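PDB 6V6Y: bifunctional protein FolD from Thermus thermophilus, which probably oxidises 5,10-methylenetetrahydrofolate to the 5,10-methenyl form with NADP(+), and then hydrolyses that product to 10-formyltetrahydrofolate. Local coordinates for residues K52-R55 / R60-V63; P170-L175 / A180-A185; Q190-V195 / K214-E219. One frame throughout, in Å; residues are numbered along the deposited sequence.

Contact 1 of 3, residues K52-R55 / R60-V63; sequences KRAR and RSQV
R55 and S61 meet across the contact and share the carboxylate of D51, one helical turn before R55. D51 OD2 makes a salt bridge to R55 NH1, and D51 OD1 is hydrogen-bonded to S61 OG. A chi1 of 172° turns that hydroxyl away from its own backbone N and toward the helix, where OD1 takes it. No direct hydrogen bond crosses between 52-55 and 60-63. Instead the R55 guanidinium lies with one face over S61 O, which sits 3.3 Å above the plane near its centre. NH1 is 3.4 Å from S61 O, but the angle is too poor for a bond. The chain of R55 bends at chi3 (126°), and this brings its end to the strand although its CB does not point there.

These segments belong to the beta-alpha-beta crossover of strand 31-37, helix 41-57 and strand 60-66. The helix packs on the strand through A54, whose CB meets S61 CB at 3.6 Å. R55 CG also reaches S61 CB, at 3.9 Å. In the sheet, R60 and Q62 pair by backbone bonds with L32 of strand 31-37.

The Q62 amide stands almost square to the guanidinium, with their planes 85° apart. A water bridges the two side chains. It donates to Q62 OE1 at 2.7 Å, while R55 NH1 holds it only weakly, 3.5 Å from the water oxygen.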
ATOM      1  N   LYS A  52      -2.474 -28.401  12.543  1.00 43.20           N
ATOM      2  CA  LYS A  52      -3.633 -29.133  13.049  1.00 49.28           C
ATOM      3  C   LYS A  52      -4.906 -28.777  12.287  1.00 48.36           C
ATOM      4  O   LYS A  52      -5.723 -29.652  11.973  1.00 48.25           O
ATOM      5  CB  LYS A  52      -3.814 -28.844  14.538  1.00 48.52           C
ATOM      6  CG  LYS A  52      -5.140 -29.337  15.087  1.00 51.90           C
ATOM      7  CD  LYS A  52      -5.153 -29.365  16.623  1.00 54.63           C
ATOM      8  CE  LYS A  52      -6.522 -29.794  17.145  1.00 56.61           C
ATOM      9  NZ  LYS A  52      -6.782 -29.250  18.513  1.00 69.47           N
ATOM     10  N   ARG A  53      -5.092 -27.504  11.975  1.00 47.76           N
ATOM     11  CA  ARG A  53      -6.316 -27.123  11.284  1.00 46.12           C
ATOM     12  C   ARG A  53      -6.272 -27.511   9.809  1.00 45.76           C
ATOM     13  O   ARG A  53      -7.285 -27.940   9.239  1.00 44.03           O
ATOM     14  CB  ARG A  53      -6.556 -25.625  11.442  1.00 44.51           C
ATOM     15  CG  ARG A  53      -7.600 -25.149  10.464  1.00 45.49           C
ATOM     16  CD  ARG A  53      -8.980 -25.759  10.839  1.00 55.34           C
ATOM     17  NE  ARG A  53      -9.449 -25.308  12.149  1.00 53.74           N
ATOM     18  CZ  ARG A  53     -10.613 -25.659  12.699  1.00 61.09           C
ATOM     19  NH1 ARG A  53     -11.441 -26.478  12.049  1.00 58.20           N
ATOM     20  NH2 ARG A  53     -10.956 -25.182  13.898  1.00 59.57           N
ATOM     21  N   ALA A  54      -5.119 -27.342   9.162  1.00 42.78           N
ATOM     22  CA  ALA A  54      -5.009 -27.794   7.786  1.00 45.18           C
ATOM     23  C   ALA A  54      -5.318 -29.287   7.684  1.00 49.25           C
ATOM     24  O   ALA A  54      -6.049 -29.725   6.786  1.00 49.72           O
ATOM     25  CB  ALA A  54      -3.610 -27.483   7.245  1.00 45.97           C
ATOM     26  N   ARG A  55      -4.787 -30.082   8.608  1.00 45.98           N
ATOM     27  CA  ARG A  55      -5.029 -31.520   8.541  1.00 50.32           C
ATOM     28  C   ARG A  55      -6.491 -31.828   8.831  1.00 48.98           C
ATOM     29  O   ARG A  55      -7.113 -32.617   8.113  1.00 49.35           O
ATOM     30  CB  ARG A  55      -4.082 -32.249   9.496  1.00 46.49           C
ATOM     31  CG  ARG A  55      -2.677 -32.352   8.921  1.00 47.12           C
ATOM     32  CD  ARG A  55      -1.619 -32.651   9.974  1.00 47.35           C
ATOM     33  NE  ARG A  55      -0.885 -33.830   9.546  1.00 60.48           N
ATOM     34  CZ  ARG A  55       0.422 -34.013   9.641  1.00 54.66           C
ATOM     35  NH1 ARG A  55       1.208 -33.086  10.156  1.00 55.67           N
ATOM     36  NH2 ARG A  55       0.938 -35.142   9.203  1.00 56.55           N
ATOM     37  N   ARG A  60      -3.128 -31.827   2.704  1.00 49.12           N
ATOM     38  CA  ARG A  60      -1.787 -32.343   2.953  1.00 48.18           C
ATOM     39  C   ARG A  60      -1.008 -31.220   3.637  1.00 49.56           C
ATOM     40  O   ARG A  60      -0.787 -30.159   3.042  1.00 48.64           O
ATOM     41  CB  ARG A  60      -1.120 -32.789   1.652  1.00 53.45           C
ATOM     42  CG  ARG A  60      -1.989 -33.697   0.741  1.00 61.67           C
ATOM     43  CD  ARG A  60      -1.281 -34.077  -0.600  1.00 65.30           C
ATOM     44  NE  ARG A  60      -1.426 -33.044  -1.646  1.00 68.45           N
ATOM     45  CZ  ARG A  60      -0.727 -33.001  -2.791  1.00 72.11           C
ATOM     46  NH1 ARG A  60       0.183 -33.934  -3.057  1.00 75.07           N
ATOM     47  NH2 ARG A  60      -0.921 -32.015  -3.672  1.00 69.08           N
ATOM     48  N   SER A  61      -0.628 -31.417   4.894  1.00 46.17           N
ATOM     49  CA  SER A  61       0.062 -30.379   5.640  1.00 45.71           C
ATOM     50  C   SER A  61       1.307 -30.948   6.294  1.00 44.87           C
ATOM     51  O   SER A  61       1.254 -31.977   6.971  1.00 37.80           O
ATOM     52  CB  SER A  61      -0.838 -29.749   6.707  1.00 46.91           C
ATOM     53  OG  SER A  61      -0.084 -28.879   7.546  1.00 44.04           O
ATOM     54  N   GLN A  62       2.413 -30.237   6.157  1.00 42.61           N
ATOM     55  CA  GLN A  62       3.675 -30.778   6.607  1.00 44.03           C
ATOM     56  C   GLN A  62       4.490 -29.632   7.187  1.00 46.76           C
ATOM     57  O   GLN A  62       4.639 -28.590   6.543  1.00 47.00           O
ATOM     58  CB  GLN A  62       4.359 -31.469   5.411  1.00 48.51           C
ATOM     59  CG  GLN A  62       5.245 -32.646   5.724  1.00 51.86           C
ATOM     60  CD  GLN A  62       4.657 -33.594   6.763  1.00 52.24           C
ATOM     61  OE1 GLN A  62       5.205 -33.697   7.859  1.00 55.91           O
ATOM     62  NE2 GLN A  62       3.595 -34.335   6.411  1.00 42.82           N
ATOM     63  N   VAL A  63       4.992 -29.806   8.407  1.00 47.99           N
ATOM     64  CA  VAL A  63       5.872 -28.826   9.044  1.00 47.46           C
ATOM     65  C   VAL A  63       7.310 -29.296   8.859  1.00 46.74           C
ATOM     66  O   VAL A  63       7.650 -30.430   9.217  1.00 50.86           O
ATOM     67  CB  VAL A  63       5.540 -28.652  10.537  1.00 46.22           C
ATOM     68  CG1 VAL A  63       6.485 -27.630  11.181  1.00 46.63           C
ATOM     69  CG2 VAL A  63       4.090 -28.229  10.722  1.00 47.41           C
TER
HETATM   70  O   HOH W   1       4.434 -31.881   9.757  1.00 49.44           O

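Contact 2 of 3, residues P170-L175 / A180-A185; sequences PLAGLL and ATVTLA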
ATOM      1  N   PRO A 170      -1.475  -3.845   5.122  1.00 38.02           N
ATOM      2  CA  PRO A 170      -2.436  -4.564   4.265  1.00 32.60           C
ATOM      3  C   PRO A 170      -3.883  -4.374   4.748  1.00 39.61           C
ATOM      4  O   PRO A 170      -4.798  -4.267   3.915  1.00 37.08           O
ATOM      5  CB  PRO A 170      -1.971  -6.025   4.335  1.00 34.22           C
ATOM      6  CG  PRO A 170      -1.026  -6.107   5.492  1.00 41.18           C
ATOM      7  CD  PRO A 170      -0.463  -4.742   5.716  1.00 35.39           C
ATOM      8  N   LEU A 171      -4.116  -4.255   6.062  1.00 34.35           N
ATOM      9  CA  LEU A 171      -5.471  -3.959   6.527  1.00 36.31           C
ATOM     10  C   LEU A 171      -5.983  -2.655   5.930  1.00 38.23           C
ATOM     11  O   LEU A 171      -7.097  -2.598   5.380  1.00 36.10           O
ATOM     12  CB  LEU A 171      -5.533  -3.892   8.053  1.00 36.51           C
ATOM     13  CG  LEU A 171      -6.987  -3.701   8.534  1.00 43.60           C
ATOM     14  CD1 LEU A 171      -7.949  -4.711   7.866  1.00 39.08           C
ATOM     15  CD2 LEU A 171      -7.080  -3.808  10.030  1.00 39.02           C
ATOM     16  N   ALA A 172      -5.177  -1.590   6.024  1.00 36.55           N
ATOM     17  CA  ALA A 172      -5.602  -0.313   5.454  1.00 38.49           C
ATOM     18  C   ALA A 172      -5.938  -0.459   3.976  1.00 37.52           C
ATOM     19  O   ALA A 172      -6.966   0.053   3.514  1.00 40.92           O
ATOM     20  CB  ALA A 172      -4.519   0.745   5.661  1.00 39.80           C
ATOM     21  N   GLY A 173      -5.103  -1.189   3.228  1.00 37.18           N
ATOM     22  CA  GLY A 173      -5.384  -1.408   1.816  1.00 36.71           C
ATOM     23  C   GLY A 173      -6.680  -2.161   1.577  1.00 41.83           C
ATOM     24  O   GLY A 173      -7.447  -1.823   0.670  1.00 39.79           O
ATOM     25  N   LEU A 174      -6.936  -3.211   2.372  1.00 40.09           N
ATOM     26  CA  LEU A 174      -8.171  -3.971   2.186  1.00 40.51           C
ATOM     27  C   LEU A 174      -9.396  -3.146   2.572  1.00 38.38           C
ATOM     28  O   LEU A 174     -10.435  -3.221   1.901  1.00 40.51           O
ATOM     29  CB  LEU A 174      -8.123  -5.273   2.989  1.00 39.25           C
ATOM     30  CG  LEU A 174      -7.067  -6.263   2.499  1.00 42.10           C
ATOM     31  CD1 LEU A 174      -7.129  -7.552   3.329  1.00 42.89           C
ATOM     32  CD2 LEU A 174      -7.233  -6.571   1.001  1.00 39.04           C
ATOM     33  N   LEU A 175      -9.301  -2.343   3.637  1.00 36.36           N
ATOM     34  CA  LEU A 175     -10.443  -1.509   4.015  1.00 41.03           C
ATOM     35  C   LEU A 175     -10.784  -0.475   2.948  1.00 41.82           C
ATOM     36  O   LEU A 175     -11.962  -0.151   2.759  1.00 39.12           O
ATOM     37  CB  LEU A 175     -10.175  -0.822   5.338  1.00 37.66           C
ATOM     38  CG  LEU A 175     -10.127  -1.794   6.512  1.00 42.45           C
ATOM     39  CD1 LEU A 175      -9.453  -1.114   7.714  1.00 41.90           C
ATOM     40  CD2 LEU A 175     -11.532  -2.288   6.848  1.00 36.63           C
ATOM     41  N   ALA A 180     -14.141   2.212   2.937  1.00 43.13           N
ATOM     42  CA  ALA A 180     -13.985   2.896   4.216  1.00 44.17           C
ATOM     43  C   ALA A 180     -13.071   4.119   4.076  1.00 41.89           C
ATOM     44  O   ALA A 180     -12.219   4.185   3.187  1.00 40.55           O
ATOM     45  CB  ALA A 180     -13.396   1.948   5.264  1.00 40.23           C
ATOM     46  N   THR A 181     -13.247   5.079   4.988  1.00 40.38           N
ATOM     47  CA  THR A 181     -12.278   6.147   5.205  1.00 39.06           C
ATOM     48  C   THR A 181     -11.285   5.671   6.258  1.00 40.13           C
ATOM     49  O   THR A 181     -11.675   5.357   7.385  1.00 41.68           O
ATOM     50  CB  THR A 181     -12.958   7.440   5.658  1.00 42.74           C
ATOM     51  OG1 THR A 181     -13.846   7.908   4.633  1.00 41.76           O
ATOM     52  CG2 THR A 181     -11.908   8.522   5.965  1.00 34.11           C
ATOM     53  N   VAL A 182     -10.003   5.611   5.901  1.00 36.90           N
ATOM     54  CA  VAL A 182      -9.019   4.899   6.705  1.00 36.82           C
ATOM     55  C   VAL A 182      -7.996   5.870   7.270  1.00 36.16           C
ATOM     56  O   VAL A 182      -7.435   6.688   6.538  1.00 40.15           O
ATOM     57  CB  VAL A 182      -8.326   3.794   5.893  1.00 33.57           C
ATOM     58  CG1 VAL A 182      -7.243   3.158   6.740  1.00 36.42           C
ATOM     59  CG2 VAL A 182      -9.360   2.744   5.469  1.00 37.12           C
ATOM     60  N   THR A 183      -7.742   5.761   8.566  1.00 38.45           N
ATOM     61  CA  THR A 183      -6.669   6.479   9.236  1.00 36.00           C
ATOM     62  C   THR A 183      -5.690   5.433   9.733  1.00 41.00           C
ATOM     63  O   THR A 183      -6.089   4.494  10.449  1.00 42.22           O
ATOM     64  CB  THR A 183      -7.208   7.331  10.395  1.00 36.75           C
ATOM     65  OG1 THR A 183      -8.155   8.263   9.886  1.00 36.22           O
ATOM     66  CG2 THR A 183      -6.105   8.103  11.084  1.00 33.76           C
ATOM     67  N   LEU A 184      -4.426   5.563   9.326  1.00 36.49           N
ATOM     68  CA  LEU A 184      -3.355   4.721   9.846  1.00 36.61           C
ATOM     69  C   LEU A 184      -2.628   5.503  10.935  1.00 42.49           C
ATOM     70  O   LEU A 184      -2.002   6.540  10.661  1.00 40.46           O
ATOM     71  CB  LEU A 184      -2.396   4.276   8.745  1.00 39.45           C
ATOM     72  CG  LEU A 184      -2.638   2.898   8.113  1.00 43.51           C
ATOM     73  CD1 LEU A 184      -1.827   2.712   6.834  1.00 40.33           C
ATOM     74  CD2 LEU A 184      -2.339   1.749   9.083  1.00 42.66           C
ATOM     75  N   ALA A 185      -2.721   5.015  12.171  1.00 37.04           N
ATOM     76  CA  ALA A 185      -2.024   5.592  13.311  1.00 39.17           C
ATOM     77  C   ALA A 185      -0.957   4.620  13.794  1.00 41.72           C
ATOM     78  O   ALA A 185      -0.914   3.450  13.391  1.00 41.32           O
ATOM     79  CB  ALA A 185      -3.009   5.950  14.438  1.00 35.43           C
TER
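A172 meets two side chains of the strand with its one methyl. Its CB lies 3.5 Å from L184 CD1 and 3.8 Å from V182 CG1. The small side chain is consistent with the close approach of the axes of 170-175 and 181-185, 8.6 Å. V182 divides its two methyls between two helix residues. CG1 is anti to the backbone N (chi1 176°) and faces A172, while CG2 meets L175 CB at 3.7 Å. An alanine in place of V182 would remove both methyls and is likely to open a gap between the strand and A172 and L175.

The polar link is at the helix end. A180 N donates to L175 O at 3.2 Å, with an N-H...O angle of 159°. This bond links the residue just before the strand to the last part of the helix. The two run nearly antiparallel, at 169°, as the helix and second strand of a beta-alpha-beta unit do. The unit, with strand 157-161 first, is part of the Rossmann-type NAD(P)-binding domain.

Further out, L175 and L184 also pack on V160 of strand 157-161. Elsewhere on the helix, L171 and L174 pack on V143 of helix 137-148. T183 OG1 is hydrogen-bonded to T183 OG1 of the second subunit, whose strand pairs antiparallel with V182, T183 and L184 and carries the sheet across the interface.

Contact 3 of 3, residues Q190-V195 / K214-E219; sequences QDLPEV and KEWVRE
P193 lies over one face of the W216 indole, and L192 comes to the same ring obliquely at its six-membered end. The proline leads with CG, which stands 3.8 Å from the centroid of the five-membered ring and only 14° off the ring normal. This is a CH-pi contact. The nearest ring atom to P193 CG is W216 CE2, at 3.7 Å. P193 CB follows, 4.0 Å from W216 CG, so the CB-CG edge of the pyrrolidine crosses the indole obliquely. With CG anti to the carbonyl carbon (chi1 -53°), the indole extends toward P193, which meets one face. L192 touches with one methyl, CD1, 3.6 Å from W216 CZ3. Its chi1 of -143° lies off a staggered value, and the end of the side chain comes nearer the ring than the direction of its CB suggests.

The contact joins the first turn of helix 192-196 to the connection between strands 201-204 and 222-225 of the NAD(P)-binding domain. Beside the CH-pi contact, T196 OG1 is within hydrogen-bonding range of both P193 O and W216 O, and its single proton must be shared or alternate between them. R197 NH1 reaches E215 O. Within 214-219, K214 NZ forms a salt bridge with E215 OE2 at 3.1 Å.

L192 belongs to the pocket of the bound NADP, and its side chain is about 4 Å from the cofactor. No hydrogen bond runs between 190-195 and 214-219 themselves. Their direct cohesion therefore probably depends on shape and dispersion, with a modest CH-pi share from P193 CG, while L192 links it to the cofactor pocket.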
ATOM      1  N   GLN A 190       0.479  11.818  17.406  1.00 50.05           N
ATOM      2  CA  GLN A 190       0.342  12.618  18.614  1.00 51.37           C
ATOM      3  C   GLN A 190      -1.123  12.681  19.024  1.00 47.89           C
ATOM      4  O   GLN A 190      -2.022  12.693  18.173  1.00 46.58           O
ATOM      5  CB  GLN A 190       0.925  14.028  18.443  1.00 52.69           C
ATOM      6  CG  GLN A 190       0.895  14.566  17.058  1.00 57.02           C
ATOM      7  CD  GLN A 190       1.941  15.654  16.822  1.00 66.00           C
ATOM      8  OE1 GLN A 190       3.069  15.575  17.339  1.00 67.29           O
ATOM      9  NE2 GLN A 190       1.570  16.681  16.026  1.00 54.88           N
ATOM     10  N   ASP A 191      -1.354  12.690  20.335  1.00 47.47           N
ATOM     11  CA  ASP A 191      -2.701  12.615  20.898  1.00 48.87           C
ATOM     12  C   ASP A 191      -3.468  11.435  20.296  1.00 46.42           C
ATOM     13  O   ASP A 191      -4.557  11.582  19.736  1.00 45.32           O
ATOM     14  CB  ASP A 191      -3.457  13.933  20.695  1.00 49.02           C
ATOM     15  CG  ASP A 191      -4.509  14.192  21.795  1.00 64.10           C
ATOM     16  OD1 ASP A 191      -4.714  13.307  22.670  1.00 61.17           O
ATOM     17  OD2 ASP A 191      -5.130  15.286  21.787  1.00 69.72           O
ATOM     18  N   LEU A 192      -2.853  10.258  20.365  1.00 47.24           N
ATOM     19  CA  LEU A 192      -3.496   9.041  19.873  1.00 44.98           C
ATOM     20  C   LEU A 192      -4.936   8.881  20.352  1.00 46.49           C
ATOM     21  O   LEU A 192      -5.805   8.563  19.518  1.00 43.14           O
ATOM     22  CB  LEU A 192      -2.652   7.831  20.288  1.00 46.35           C
ATOM     23  CG  LEU A 192      -2.514   6.635  19.341  1.00 48.09           C
ATOM     24  CD1 LEU A 192      -2.391   5.379  20.151  1.00 40.11           C
ATOM     25  CD2 LEU A 192      -3.642   6.541  18.300  1.00 43.01           C
ATOM     26  N   PRO A 193      -5.265   9.090  21.644  1.00 47.35           N
ATOM     27  CA  PRO A 193      -6.668   8.910  22.072  1.00 47.39           C
ATOM     28  C   PRO A 193      -7.653   9.761  21.307  1.00 47.64           C
ATOM     29  O   PRO A 193      -8.774   9.311  21.025  1.00 49.10           O
ATOM     30  CB  PRO A 193      -6.627   9.294  23.557  1.00 45.73           C
ATOM     31  CG  PRO A 193      -5.272   8.887  23.980  1.00 45.15           C
ATOM     32  CD  PRO A 193      -4.385   9.299  22.813  1.00 45.62           C
ATOM     33  N   GLU A 194      -7.266  10.983  20.958  1.00 45.98           N
ATOM     34  CA  GLU A 194      -8.158  11.830  20.179  1.00 51.48           C
ATOM     35  C   GLU A 194      -8.353  11.269  18.773  1.00 45.05           C
ATOM     36  O   GLU A 194      -9.451  11.352  18.212  1.00 44.54           O
ATOM     37  CB  GLU A 194      -7.607  13.260  20.144  1.00 53.85           C
ATOM     38  CG  GLU A 194      -8.640  14.319  19.857  1.00 56.96           C
ATOM     39  CD  GLU A 194      -8.780  14.605  18.371  1.00 65.87           C
ATOM     40  OE1 GLU A 194      -9.856  14.310  17.795  1.00 69.58           O
ATOM     41  OE2 GLU A 194      -7.814  15.134  17.776  1.00 76.68           O
ATOM     42  N   VAL A 195      -7.300  10.693  18.188  1.00 46.98           N
ATOM     43  CA  VAL A 195      -7.447  10.078  16.872  1.00 44.76           C
ATOM     44  C   VAL A 195      -8.384   8.885  16.957  1.00 42.64           C
ATOM     45  O   VAL A 195      -9.313   8.747  16.151  1.00 42.10           O
ATOM     46  CB  VAL A 195      -6.078   9.675  16.298  1.00 49.40           C
ATOM     47  CG1 VAL A 195      -6.263   8.899  15.002  1.00 39.79           C
ATOM     48  CG2 VAL A 195      -5.222  10.911  16.070  1.00 47.79           C
ATOM     49  N   LYS A 214     -11.184   3.164  27.811  1.00 52.55           N
ATOM     50  CA  LYS A 214     -12.518   3.469  27.301  1.00 51.01           C
ATOM     51  C   LYS A 214     -12.637   4.916  26.848  1.00 49.13           C
ATOM     52  O   LYS A 214     -13.477   5.233  25.992  1.00 45.44           O
ATOM     53  CB  LYS A 214     -13.581   3.150  28.353  1.00 53.12           C
ATOM     54  CG  LYS A 214     -13.328   3.709  29.744  1.00 57.82           C
ATOM     55  CD  LYS A 214     -14.602   3.642  30.585  1.00 58.06           C
ATOM     56  CE  LYS A 214     -14.303   3.509  32.081  1.00 64.20           C
ATOM     57  NZ  LYS A 214     -13.892   4.805  32.711  1.00 62.55           N
ATOM     58  N   GLU A 215     -11.838   5.812  27.430  1.00 49.73           N
ATOM     59  CA  GLU A 215     -11.865   7.206  27.006  1.00 50.77           C
ATOM     60  C   GLU A 215     -11.351   7.372  25.585  1.00 51.47           C
ATOM     61  O   GLU A 215     -11.676   8.372  24.931  1.00 50.76           O
ATOM     62  CB  GLU A 215     -11.033   8.066  27.957  1.00 53.80           C
ATOM     63  CG  GLU A 215     -11.663   8.259  29.316  1.00 53.73           C
ATOM     64  CD  GLU A 215     -11.389   7.088  30.249  1.00 63.31           C
ATOM     65  OE1 GLU A 215     -10.421   6.316  29.983  1.00 56.56           O
ATOM     66  OE2 GLU A 215     -12.152   6.944  31.242  1.00 63.78           O
ATOM     67  N   TRP A 216     -10.553   6.410  25.099  1.00 49.44           N
ATOM     68  CA  TRP A 216     -10.073   6.425  23.727  1.00 49.54           C
ATOM     69  C   TRP A 216     -11.139   6.034  22.717  1.00 49.49           C
ATOM     70  O   TRP A 216     -10.900   6.176  21.511  1.00 46.42           O
ATOM     71  CB  TRP A 216      -8.904   5.465  23.536  1.00 44.97           C
ATOM     72  CG  TRP A 216      -7.734   5.598  24.458  1.00 46.22           C
ATOM     73  CD1 TRP A 216      -7.735   6.011  25.765  1.00 48.55           C
ATOM     74  CD2 TRP A 216      -6.379   5.250  24.146  1.00 47.97           C
ATOM     75  NE1 TRP A 216      -6.459   5.954  26.278  1.00 48.00           N
ATOM     76  CE2 TRP A 216      -5.609   5.493  25.304  1.00 49.58           C
ATOM     77  CE3 TRP A 216      -5.738   4.781  22.986  1.00 46.39           C
ATOM     78  CZ2 TRP A 216      -4.229   5.281  25.339  1.00 49.63           C
ATOM     79  CZ3 TRP A 216      -4.370   4.572  23.020  1.00 48.24           C
ATOM     80  CH2 TRP A 216      -3.630   4.821  24.194  1.00 51.23           C
ATOM     81  N   VAL A 217     -12.282   5.516  23.157  1.00 44.63           N
ATOM     82  CA  VAL A 217     -13.205   4.836  22.261  1.00 47.25           C
ATOM     83  C   VAL A 217     -14.481   5.650  22.124  1.00 45.80           C
ATOM     84  O   VAL A 217     -15.054   6.109  23.120  1.00 47.44           O
ATOM     85  CB  VAL A 217     -13.496   3.401  22.739  1.00 46.80           C
ATOM     86  CG1 VAL A 217     -14.370   2.672  21.731  1.00 44.15           C
ATOM     87  CG2 VAL A 217     -12.191   2.655  22.929  1.00 42.48           C
ATOM     88  N   ARG A 218     -14.925   5.808  20.882  1.00 44.94           N
ATOM     89  CA  ARG A 218     -16.208   6.423  20.582  1.00 45.84           C
ATOM     90  C   ARG A 218     -17.365   5.549  21.053  1.00 48.44           C
ATOM     91  O   ARG A 218     -17.364   4.326  20.863  1.00 47.46           O
ATOM     92  CB  ARG A 218     -16.318   6.647  19.076  1.00 43.89           C
ATOM     93  CG  ARG A 218     -17.548   7.384  18.618  1.00 41.29           C
ATOM     94  CD  ARG A 218     -17.353   7.854  17.185  1.00 51.38           C
ATOM     95  NE  ARG A 218     -18.614   8.278  16.589  1.00 58.27           N
ATOM     96  CZ  ARG A 218     -18.738   8.730  15.349  1.00 60.58           C
ATOM     97  NH1 ARG A 218     -17.667   8.817  14.576  1.00 61.20           N
ATOM     98  NH2 ARG A 218     -19.930   9.088  14.877  1.00 63.38           N
ATOM     99  N   GLU A 219     -18.376   6.191  21.628  1.00 48.70           N
ATOM    100  CA  GLU A 219     -19.605   5.497  21.994  1.00 51.19           C
ATOM    101  C   GLU A 219     -20.165   4.725  20.800  1.00 50.18           C
ATOM    102  O   GLU A 219     -20.290   5.265  19.696  1.00 49.43           O
ATOM    103  CB  GLU A 219     -20.636   6.514  22.510  1.00 47.78           C
ATOM    104  CG  GLU A 219     -21.973   5.919  22.939  1.00 54.19           C
ATOM    105  CD  GLU A 219     -21.851   5.056  24.199  1.00 67.62           C
ATOM    106  OE1 GLU A 219     -21.179   5.510  25.161  1.00 67.60           O
ATOM    107  OE2 GLU A 219     -22.418   3.924  24.228  1.00 73.54           O
TER

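In the fold
Contacts 2 and 3 lie in the NAD(P)-binding domain, on the same side of the chain's centre, with their own centres about 17 Å apart. Strand 181-185 is followed in the chain by helix 192-196, and the two contacts touch where A185 CB meets L192 CD2 at 4.0 Å and T183 packs on V195. Both reach the second subunit. They approach the bound NADP differently: L192 of contact 3 touches it, while the L184 side chain of contact 2 is about 9 Å away. Contact 1 belongs to the catalytic domain. It lies across the chain's centre, its own centre about 32 Å from that of contact 2 and 41 Å from that of contact 3.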